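Side-chain contacts in cellulosomal-scaffolding protein A (Clostridium thermocellum, PDB 4B9F), which probably anchors the cellulosome to crystalline cellulose through its family 3a carbohydrate-binding module: residues S9-T14 and F129-Q134; I18-K23 and T90-S95; I94-G99 and A105-Q110. All coordinates share one frame; numbering follows the deposited sequence.

Contact 1 (S9-T14 and F129-Q134); sequences SNPSDT and FKSASQ
The phenyl ring of F129 comes with its far rim against the backbone of P11. Contact is made at the tip of the ring. F129 CZ lies 3.8 Å from P11 CA, and that CA sits in the plane of the ring, at its edge. P11 O is also near, 3.7 Å from F129 CZ, but approaches obliquely. N10 O stands near the ring plane at the edge, 4.1 Å from F129 CE1. The aromatic rim therefore meets main chain more than side chain. The proline ring adds a looser apolar touch, with P11 CB 4.3 Å from F129 CZ.

F129 turns its CG anti to the backbone N (chi1 176°), which sends the ring across to the other loop. The chain after it passes over one face of the ring: S131 N lies 4.0 Å above the plane of F129, displaced toward the rim. S131 then gives a second touch. Its OG packs on the proline, with S131 OG 3.4 Å from P11 CB, and no hydrogen bond crosses between the two loops.

Polar groups are served from outside. Q123 NE2 donates to both N10 O and S12 O, and N10 ND2 binds S17 O. The first of these bonds uses the same carbonyl that borders the phenyl edge.

This is a surface contact between two irregular loops. The side chain of F129 is about 8 Å from the bound calcium ion. Segment 9-14 leaves strand 2-8 and leads to strand 14-15. Segment 129-134 runs from strand 121-122 toward strand 136-137, the outermost neighbour of strand 2-8 in its sheet, and F129 also touches N8 at the end of that strand.

Contact 2 (I18-K23 and T90-S95); sequences INPQFK and TYLEIS
P20 and F22 meet L92 and I94 in the core of a beta-sandwich, as expected for a family 3 carbohydrate-binding module. Strand 20-26 belongs to one antiparallel sheet and strand 88-96 to the other. The backbones stay well apart: P20 CA and L92 CA are 9.4 Å from each other. Side chains alone bridge the gap, and no hydrogen bond crosses it.

The first pair is small. L92 has CG anti to its backbone N (chi1 165°), and its CD2 branch reaches across the interface. It meets the corner of the proline ring, with L92 CD2 3.9 Å from P20 CG. The two side chains cross at about a right angle.

The second pair involves an aliphatic tip and a ring. I94 CD1 is anti to CA (chi2 174°), which pushes it forward to the opposite sheet. I94 CD1 is 3.9 Å from both F22 CD1 and F22 CE1, so it straddles one ring bond. It comes in obliquely. F22 is held further by an edge-to-face stack with F6, and L39 packs against it too. F78 and V74 of strand 74-85 lie against L92 and I94, respectively.

All four side chains are buried, and the two pairs lie one after the other along the strands. Between P20 and F22, Q21 points away from the core. Its side chain curls back to the residue just before its strand. There Q21 NE2 donates a 3.1 Å hydrogen bond to N19 O. The N-H is almost straight (176°) and N19 O lies in the amide plane of Q21, but NE2 comes from above the carbonyl plane of N19.

Contact 3 (I94-G99 and A105-Q110); sequences ISFTGG and AHVQIQ
F96 and I109 meet inside the beta-sandwich, where strand 88-96 of one sheet lies over strand 106-115 of the other. The short segments of these strands run 10.5 Å apart at closest approach. Their directions differ by 130°, so the strands cross at a steep angle, neither parallel nor antiparallel. The chain passes from one sheet to the other between them.

The aromatic contact is the tighter one. F96 and I109 reach for each other from opposite directions. The phenyl presents its edge, and I109 CD1 lies in the ring plane, 3.8 Å from F96 CZ. The neighbouring ring carbon shares the contact, with F96 CE2 4.1 Å from I109 CG1. I109 takes an unusual second torsion (chi2 106°), well away from a staggered value. This sets CD1 beside the rim of the phenyl and suggests some local strain. V107 is a looser neighbour, and V107 CG2 comes obliquely to 4.4 Å from F96 CE2. L34 also touches F96 from a nearby loop.

Purely aliphatic contact follows two residues back along strand 88-96, at I94. The other branch of I109 is used here: I109 CG2 lies 4.3 Å from I94 CD1. One isoleucine thus serves two partners with two different methyls. V74 of strand 74-85 touches both I94 and I109, while C55 and F53 of strand 51-61 pack on I109 and I94, respectively.

Polar contact belongs to the other face of strand 106-115. Q108 and Q110 are partly exposed there and join through their amides, with no bond crossing to segment 94-99. Q108 NE2 donates to Q110 OE1 in a bond 2.9 Å long, with an N-H...O angle of 151°, from slightly outside the carbonyl plane of Q110.

In the fold
From the N terminus, the chain runs through strand 2-8 into segment 9-14, which meets 129-134 and so closes the widest loop, that of contact 1. Contacts 2 and 3 both nest inside it. Contact 2 joins 18-23 to 90-95, and contact 3 begins where it ends, since both use I94 and S95 of strand 88-96. Contact 3 then closes a short loop to 105-110. Strands 20-26 and 106-115 are sheet neighbours, so F22 O and I109 N, 2.8 Å apart, probably hydrogen-bond. Contacts 2 and 3 tie the two sheets together, whereas contact 1 joins surface loops. S9 N and N19 O probably link contacts 1 and 2.

Contact 1 (S9-T14 and F129-Q134)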
loop_
_atom_site.group_PDB
_atom_site.type_symbol
_atom_site.label_atom_id
_atom_site.label_comp_id
_atom_site.label_asym_id
_atom_site.label_seq_id
_atom_site.Cartn_x
_atom_site.Cartn_y
_atom_site.Cartn_z
ATOM N N SER A 9 -7.108 3.405 7.481
ATOM C CA SER A 9 -8.157 2.977 8.401
ATOM C C SER A 9 -8.208 3.814 9.676
ATOM O O SER A 9 -9.282 3.975 10.269
ATOM C CB SER A 9 -8.014 1.495 8.725
ATOM O OG SER A 9 -6.766 1.247 9.341
ATOM N N ASN A 10 -7.063 4.344 10.101
ATOM C CA ASN A 10 -7.018 5.174 11.308
ATOM C C ASN A 10 -6.677 6.613 10.960
ATOM O O ASN A 10 -5.573 6.899 10.514
ATOM C CB ASN A 10 -6.038 4.615 12.334
ATOM C CG ASN A 10 -4.625 4.593 11.835
ATOM O OD1 ASN A 10 -4.370 4.230 10.685
ATOM N ND2 ASN A 10 -3.684 4.996 12.695
ATOM N N PRO A 11 -7.642 7.521 11.141
ATOM C CA PRO A 11 -7.466 8.887 10.648
ATOM C C PRO A 11 -6.875 9.890 11.637
ATOM O O PRO A 11 -6.734 11.044 11.253
ATOM C CB PRO A 11 -8.895 9.300 10.298
ATOM C CG PRO A 11 -9.736 8.564 11.270
ATOM C CD PRO A 11 -9.049 7.237 11.483
ATOM N N SER A 12 -6.545 9.485 12.860
ATOM C CA SER A 12 -6.000 10.427 13.841
ATOM C C SER A 12 -4.750 11.125 13.321
ATOM O O SER A 12 -3.851 10.486 12.769
ATOM C CB SER A 12 -5.662 9.719 15.146
ATOM O OG SER A 12 -6.833 9.185 15.719
ATOM N N ASP A 13 -4.678 12.434 13.515
ATOM C CA ASP A 13 -3.535 13.180 13.013
ATOM C C ASP A 13 -2.229 12.704 13.648
ATOM O O ASP A 13 -1.238 12.472 12.961
ATOM C CB ASP A 13 -3.720 14.676 13.245
ATOM C CG ASP A 13 -2.630 15.495 12.595
ATOM O OD1 ASP A 13 -2.215 15.147 11.471
ATOM O OD2 ASP A 13 -2.185 16.489 13.201
ATOM N N THR A 14 -2.230 12.555 14.967
ATOM C CA THR A 14 -1.069 12.038 15.676
ATOM C C THR A 14 -1.290 10.561 15.971
ATOM O O THR A 14 -2.303 10.180 16.558
ATOM C CB THR A 14 -0.842 12.799 16.987
ATOM O OG1 THR A 14 -0.693 14.194 16.701
ATOM C CG2 THR A 14 0.405 12.296 17.697
ATOM N N PHE A 129 -1.972 10.154 2.406
ATOM C CA PHE A 129 -2.998 9.940 3.419
ATOM C C PHE A 129 -4.384 10.266 2.873
ATOM O O PHE A 129 -4.575 11.310 2.248
ATOM C CB PHE A 129 -2.704 10.805 4.642
ATOM C CG PHE A 129 -3.767 10.730 5.706
ATOM C CD1 PHE A 129 -3.833 9.650 6.568
ATOM C CD2 PHE A 129 -4.699 11.741 5.837
ATOM C CE1 PHE A 129 -4.814 9.581 7.553
ATOM C CE2 PHE A 129 -5.680 11.679 6.817
ATOM C CZ PHE A 129 -5.734 10.594 7.672
ATOM N N LYS A 130 -5.335 9.367 3.115
ATOM C CA LYS A 130 -6.715 9.551 2.674
ATOM C C LYS A 130 -7.665 8.981 3.719
ATOM O O LYS A 130 -7.777 7.763 3.874
ATOM C CB LYS A 130 -6.942 8.828 1.348
ATOM C CG LYS A 130 -8.327 9.016 0.746
ATOM C CD LYS A 130 -8.643 10.487 0.552
ATOM C CE LYS A 130 -9.945 10.688 -0.205
ATOM N NZ LYS A 130 -10.306 12.131 -0.274
ATOM N N SER A 131 -8.351 9.858 4.438
ATOM C CA SER A 131 -9.363 9.409 5.371
ATOM C C SER A 131 -10.646 9.169 4.594
ATOM O O SER A 131 -11.120 10.042 3.865
ATOM C CB SER A 131 -9.588 10.440 6.472
ATOM O OG SER A 131 -10.579 9.979 7.376
ATOM N N ALA A 132 -11.201 7.977 4.747
ATOM C CA ALA A 132 -12.449 7.621 4.099
ATOM C C ALA A 132 -13.020 6.478 4.907
ATOM O O ALA A 132 -12.295 5.819 5.654
ATOM C CB ALA A 132 -12.207 7.193 2.654
ATOM N N SER A 133 -14.314 6.238 4.771
ATOM C CA SER A 133 -14.936 5.161 5.528
ATOM C C SER A 133 -14.637 3.815 4.876
ATOM O O SER A 133 -14.765 2.770 5.504
ATOM C CB SER A 133 -16.442 5.383 5.644
ATOM O OG SER A 133 -17.037 5.514 4.367
ATOM N N GLN A 134 -14.218 3.848 3.616
ATOM C CA GLN A 134 -13.961 2.633 2.859
ATOM C C GLN A 134 -13.033 2.941 1.697
ATOM O O GLN A 134 -12.676 4.095 1.472
ATOM C CB GLN A 134 -15.264 2.045 2.316
ATOM C CG GLN A 134 -15.841 2.797 1.124
ATOM C CD GLN A 134 -16.426 4.140 1.505
ATOM O OE1 GLN A 134 -17.332 4.223 2.333
ATOM N NE2 GLN A 134 -15.905 5.205 0.906
#

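Contact 2 (I18-K23 and T90-S95)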
loop_
_atom_site.group_PDB
_atom_site.type_symbol
_atom_site.label_atom_id
_atom_site.label_comp_id
_atom_site.label_asym_id
_atom_site.label_seq_id
_atom_site.Cartn_x
_atom_site.Cartn_y
_atom_site.Cartn_z
ATOM N N ILE A 18 0.715 3.745 11.190
ATOM C CA ILE A 18 0.057 4.128 9.945
ATOM C C ILE A 18 -0.475 2.853 9.289
ATOM O O ILE A 18 0.204 1.827 9.268
ATOM C CB ILE A 18 1.016 4.918 9.032
ATOM C CG1 ILE A 18 1.330 6.263 9.704
ATOM C CG2 ILE A 18 0.390 5.171 7.655
ATOM C CD1 ILE A 18 2.415 7.090 9.038
ATOM N N ASN A 19 -1.703 2.915 8.780
ATOM C CA ASN A 19 -2.418 1.720 8.345
ATOM C C ASN A 19 -2.995 1.874 6.948
ATOM O O ASN A 19 -4.198 2.081 6.776
ATOM C CB ASN A 19 -3.539 1.382 9.333
ATOM C CG ASN A 19 -3.014 1.055 10.711
ATOM O OD1 ASN A 19 -2.638 1.945 11.477
ATOM N ND2 ASN A 19 -2.963 -0.227 11.028
ATOM N N PRO A 20 -2.131 1.783 5.932
ATOM C CA PRO A 20 -2.591 1.915 4.547
ATOM C C PRO A 20 -3.385 0.679 4.129
ATOM O O PRO A 20 -2.905 -0.445 4.295
ATOM C CB PRO A 20 -1.281 2.034 3.751
ATOM C CG PRO A 20 -0.256 1.393 4.619
ATOM C CD PRO A 20 -0.684 1.542 6.041
ATOM N N GLN A 21 -4.583 0.890 3.588
ATOM C CA GLN A 21 -5.406 -0.203 3.066
ATOM C C GLN A 21 -5.475 -0.081 1.550
ATOM O O GLN A 21 -5.932 0.939 1.037
ATOM C CB GLN A 21 -6.832 -0.136 3.629
ATOM C CG GLN A 21 -6.916 0.195 5.109
ATOM C CD GLN A 21 -6.523 -0.959 5.995
ATOM O OE1 GLN A 21 -7.118 -2.040 5.930
ATOM N NE2 GLN A 21 -5.528 -0.734 6.848
ATOM N N PHE A 22 -5.012 -1.107 0.834
ATOM C CA PHE A 22 -5.035 -1.104 -0.625
ATOM C C PHE A 22 -5.959 -2.184 -1.152
ATOM O O PHE A 22 -6.024 -3.288 -0.593
ATOM C CB PHE A 22 -3.646 -1.416 -1.194
ATOM C CG PHE A 22 -2.680 -0.260 -1.202
ATOM C CD1 PHE A 22 -1.848 -0.027 -0.122
ATOM C CD2 PHE A 22 -2.556 0.549 -2.330
ATOM C CE1 PHE A 22 -0.926 1.018 -0.143
ATOM C CE2 PHE A 22 -1.645 1.584 -2.356
ATOM C CZ PHE A 22 -0.828 1.819 -1.266
ATOM N N LYS A 23 -6.628 -1.897 -2.263
ATOM C CA LYS A 23 -7.336 -2.936 -3.007
ATOM C C LYS A 23 -7.026 -2.753 -4.479
ATOM O O LYS A 23 -7.320 -1.700 -5.052
ATOM C CB LYS A 23 -8.848 -2.884 -2.770
ATOM C CG LYS A 23 -9.607 -4.010 -3.483
ATOM C CD LYS A 23 -10.964 -4.296 -2.854
ATOM C CE LYS A 23 -11.856 -3.083 -2.858
ATOM N NZ LYS A 23 -13.260 -3.483 -2.531
ATOM N N THR A 90 9.505 9.951 2.209
ATOM C CA THR A 90 9.674 8.512 2.299
ATOM C C THR A 90 8.494 7.867 1.606
ATOM O O THR A 90 7.408 8.448 1.562
ATOM C CB THR A 90 9.653 8.071 3.796
ATOM O OG1 THR A 90 10.603 8.844 4.543
ATOM C CG2 THR A 90 9.972 6.584 3.958
ATOM N N TYR A 91 8.679 6.670 1.069
ATOM C CA TYR A 91 7.518 5.827 0.822
ATOM C C TYR A 91 7.685 4.434 1.371
ATOM O O TYR A 91 8.792 3.886 1.425
ATOM C CB TYR A 91 7.106 5.784 -0.658
ATOM C CG TYR A 91 8.135 5.287 -1.649
ATOM C CD1 TYR A 91 8.200 3.941 -2.006
ATOM C CD2 TYR A 91 8.988 6.178 -2.291
ATOM C CE1 TYR A 91 9.130 3.490 -2.955
ATOM C CE2 TYR A 91 9.909 5.738 -3.234
ATOM C CZ TYR A 91 9.972 4.401 -3.565
ATOM O OH TYR A 91 10.881 3.978 -4.510
ATOM N N LEU A 92 6.568 3.882 1.820
ATOM C CA LEU A 92 6.473 2.454 2.018
ATOM C C LEU A 92 6.240 1.829 0.654
ATOM O O LEU A 92 5.355 2.259 -0.101
ATOM C CB LEU A 92 5.299 2.134 2.936
ATOM C CG LEU A 92 4.834 0.675 2.960
ATOM C CD1 LEU A 92 5.829 -0.199 3.713
ATOM C CD2 LEU A 92 3.445 0.547 3.573
ATOM N N GLU A 93 7.057 0.843 0.316
ATOM C CA GLU A 93 6.841 0.055 -0.878
ATOM C C GLU A 93 6.349 -1.315 -0.474
ATOM O O GLU A 93 7.041 -2.036 0.259
ATOM C CB GLU A 93 8.127 -0.092 -1.677
ATOM C CG GLU A 93 7.901 -0.818 -2.989
ATOM C CD GLU A 93 9.168 -1.409 -3.567
ATOM O OE1 GLU A 93 9.682 -2.397 -2.992
ATOM O OE2 GLU A 93 9.639 -0.891 -4.601
ATOM N N ILE A 94 5.145 -1.653 -0.924
ATOM C CA ILE A 94 4.571 -2.966 -0.687
ATOM C C ILE A 94 4.868 -3.827 -1.906
ATOM O O ILE A 94 4.687 -3.389 -3.048
ATOM C CB ILE A 94 3.045 -2.881 -0.410
ATOM C CG1 ILE A 94 2.798 -2.153 0.919
ATOM C CG2 ILE A 94 2.437 -4.281 -0.383
ATOM C CD1 ILE A 94 1.333 -1.881 1.220
ATOM N N SER A 95 5.329 -5.045 -1.651
ATOM C CA SER A 95 5.597 -6.016 -2.702
ATOM C C SER A 95 5.085 -7.395 -2.278
ATOM O O SER A 95 4.577 -7.568 -1.156
ATOM C CB SER A 95 7.095 -6.059 -3.031
ATOM O OG SER A 95 7.847 -6.394 -1.878
#

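Contact 3 (I94-G99 and A105-Q110)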
loop_
_atom_site.group_PDB
_atom_site.type_symbol
_atom_site.label_atom_id
_atom_site.label_comp_id
_atom_site.label_asym_id
_atom_site.label_seq_id
_atom_site.Cartn_x
_atom_site.Cartn_y
_atom_site.Cartn_z
ATOM N N ILE A 94 5.145 -1.653 -0.924
ATOM C CA ILE A 94 4.571 -2.966 -0.687
ATOM C C ILE A 94 4.868 -3.827 -1.906
ATOM O O ILE A 94 4.687 -3.389 -3.048
ATOM C CB ILE A 94 3.045 -2.881 -0.410
ATOM C CG1 ILE A 94 2.798 -2.153 0.919
ATOM C CG2 ILE A 94 2.437 -4.281 -0.383
ATOM C CD1 ILE A 94 1.333 -1.881 1.220
ATOM N N SER A 95 5.329 -5.045 -1.651
ATOM C CA SER A 95 5.597 -6.016 -2.702
ATOM C C SER A 95 5.085 -7.395 -2.278
ATOM O O SER A 95 4.577 -7.568 -1.156
ATOM C CB SER A 95 7.095 -6.059 -3.031
ATOM O OG SER A 95 7.847 -6.394 -1.878
ATOM N N PHE A 96 5.221 -8.369 -3.175
ATOM C CA PHE A 96 4.627 -9.692 -2.984
ATOM C C PHE A 96 5.640 -10.759 -3.336
ATOM O O PHE A 96 6.365 -10.635 -4.333
ATOM C CB PHE A 96 3.386 -9.861 -3.863
ATOM C CG PHE A 96 2.366 -8.786 -3.657
ATOM C CD1 PHE A 96 2.455 -7.576 -4.341
ATOM C CD2 PHE A 96 1.325 -8.966 -2.756
ATOM C CE1 PHE A 96 1.536 -6.564 -4.126
ATOM C CE2 PHE A 96 0.387 -7.956 -2.545
ATOM C CZ PHE A 96 0.496 -6.756 -3.236
ATOM N N THR A 97 5.671 -11.820 -2.536
ATOM C CA THR A 97 6.607 -12.910 -2.767
ATOM C C THR A 97 6.192 -13.787 -3.942
ATOM O O THR A 97 7.012 -14.513 -4.500
ATOM C CB THR A 97 6.776 -13.786 -1.520
ATOM O OG1 THR A 97 5.515 -14.372 -1.174
ATOM C CG2 THR A 97 7.300 -12.959 -0.345
ATOM N N GLY A 98 4.919 -13.720 -4.311
ATOM C CA GLY A 98 4.404 -14.536 -5.388
ATOM C C GLY A 98 2.912 -14.329 -5.515
ATOM O O GLY A 98 2.339 -13.470 -4.843
ATOM N N GLY A 99 2.280 -15.119 -6.375
ATOM C CA GLY A 99 0.850 -15.016 -6.601
ATOM C C GLY A 99 0.503 -14.440 -7.960
ATOM O O GLY A 99 1.328 -13.813 -8.628
ATOM N N ALA A 105 -10.108 -10.507 -10.843
ATOM C CA ALA A 105 -9.765 -10.779 -9.449
ATOM C C ALA A 105 -9.243 -9.511 -8.791
ATOM O O ALA A 105 -8.797 -8.586 -9.467
ATOM C CB ALA A 105 -8.716 -11.891 -9.364
ATOM N N HIS A 106 -9.275 -9.471 -7.464
ATOM C CA HIS A 106 -8.635 -8.370 -6.752
ATOM C C HIS A 106 -7.821 -8.880 -5.582
ATOM O O HIS A 106 -8.047 -9.991 -5.097
ATOM C CB HIS A 106 -9.641 -7.296 -6.308
ATOM C CG HIS A 106 -10.586 -7.731 -5.228
ATOM N ND1 HIS A 106 -11.818 -8.288 -5.496
ATOM C CD2 HIS A 106 -10.495 -7.648 -3.879
ATOM C CE1 HIS A 106 -12.443 -8.540 -4.358
ATOM N NE2 HIS A 106 -11.661 -8.161 -3.361
ATOM N N VAL A 107 -6.860 -8.069 -5.150
ATOM C CA VAL A 107 -6.100 -8.365 -3.947
ATOM C C VAL A 107 -6.307 -7.221 -2.969
ATOM O O VAL A 107 -6.244 -6.043 -3.349
ATOM C CB VAL A 107 -4.589 -8.639 -4.244
ATOM C CG1 VAL A 107 -3.930 -7.473 -4.977
ATOM C CG2 VAL A 107 -3.840 -8.984 -2.969
ATOM N N GLN A 108 -6.602 -7.575 -1.719
ATOM C CA GLN A 108 -6.812 -6.585 -0.676
ATOM C C GLN A 108 -5.691 -6.720 0.333
ATOM O O GLN A 108 -5.360 -7.832 0.740
ATOM C CB GLN A 108 -8.155 -6.813 0.000
ATOM C CG GLN A 108 -8.479 -5.821 1.094
ATOM C CD GLN A 108 -9.952 -5.846 1.456
ATOM O OE1 GLN A 108 -10.817 -5.878 0.573
ATOM N NE2 GLN A 108 -10.248 -5.845 2.751
ATOM N N ILE A 109 -5.111 -5.589 0.721
ATOM C CA ILE A 109 -3.959 -5.556 1.622
ATOM C C ILE A 109 -4.216 -4.584 2.754
ATOM O O ILE A 109 -4.443 -3.396 2.523
ATOM C CB ILE A 109 -2.672 -5.113 0.882
ATOM C CG1 ILE A 109 -2.411 -6.023 -0.322
ATOM C CG2 ILE A 109 -1.478 -5.071 1.847
ATOM C CD1 ILE A 109 -2.720 -5.351 -1.671
ATOM N N GLN A 110 -4.181 -5.091 3.979
ATOM C CA GLN A 110 -4.381 -4.260 5.157
ATOM C C GLN A 110 -3.019 -4.109 5.824
ATOM O O GLN A 110 -2.571 -4.978 6.570
ATOM C CB GLN A 110 -5.450 -4.892 6.052
ATOM C CG GLN A 110 -6.731 -5.054 5.236
ATOM C CD GLN A 110 -7.907 -5.681 5.947
ATOM O OE1 GLN A 110 -8.820 -6.154 5.283
ATOM N NE2 GLN A 110 -7.910 -5.673 7.284
#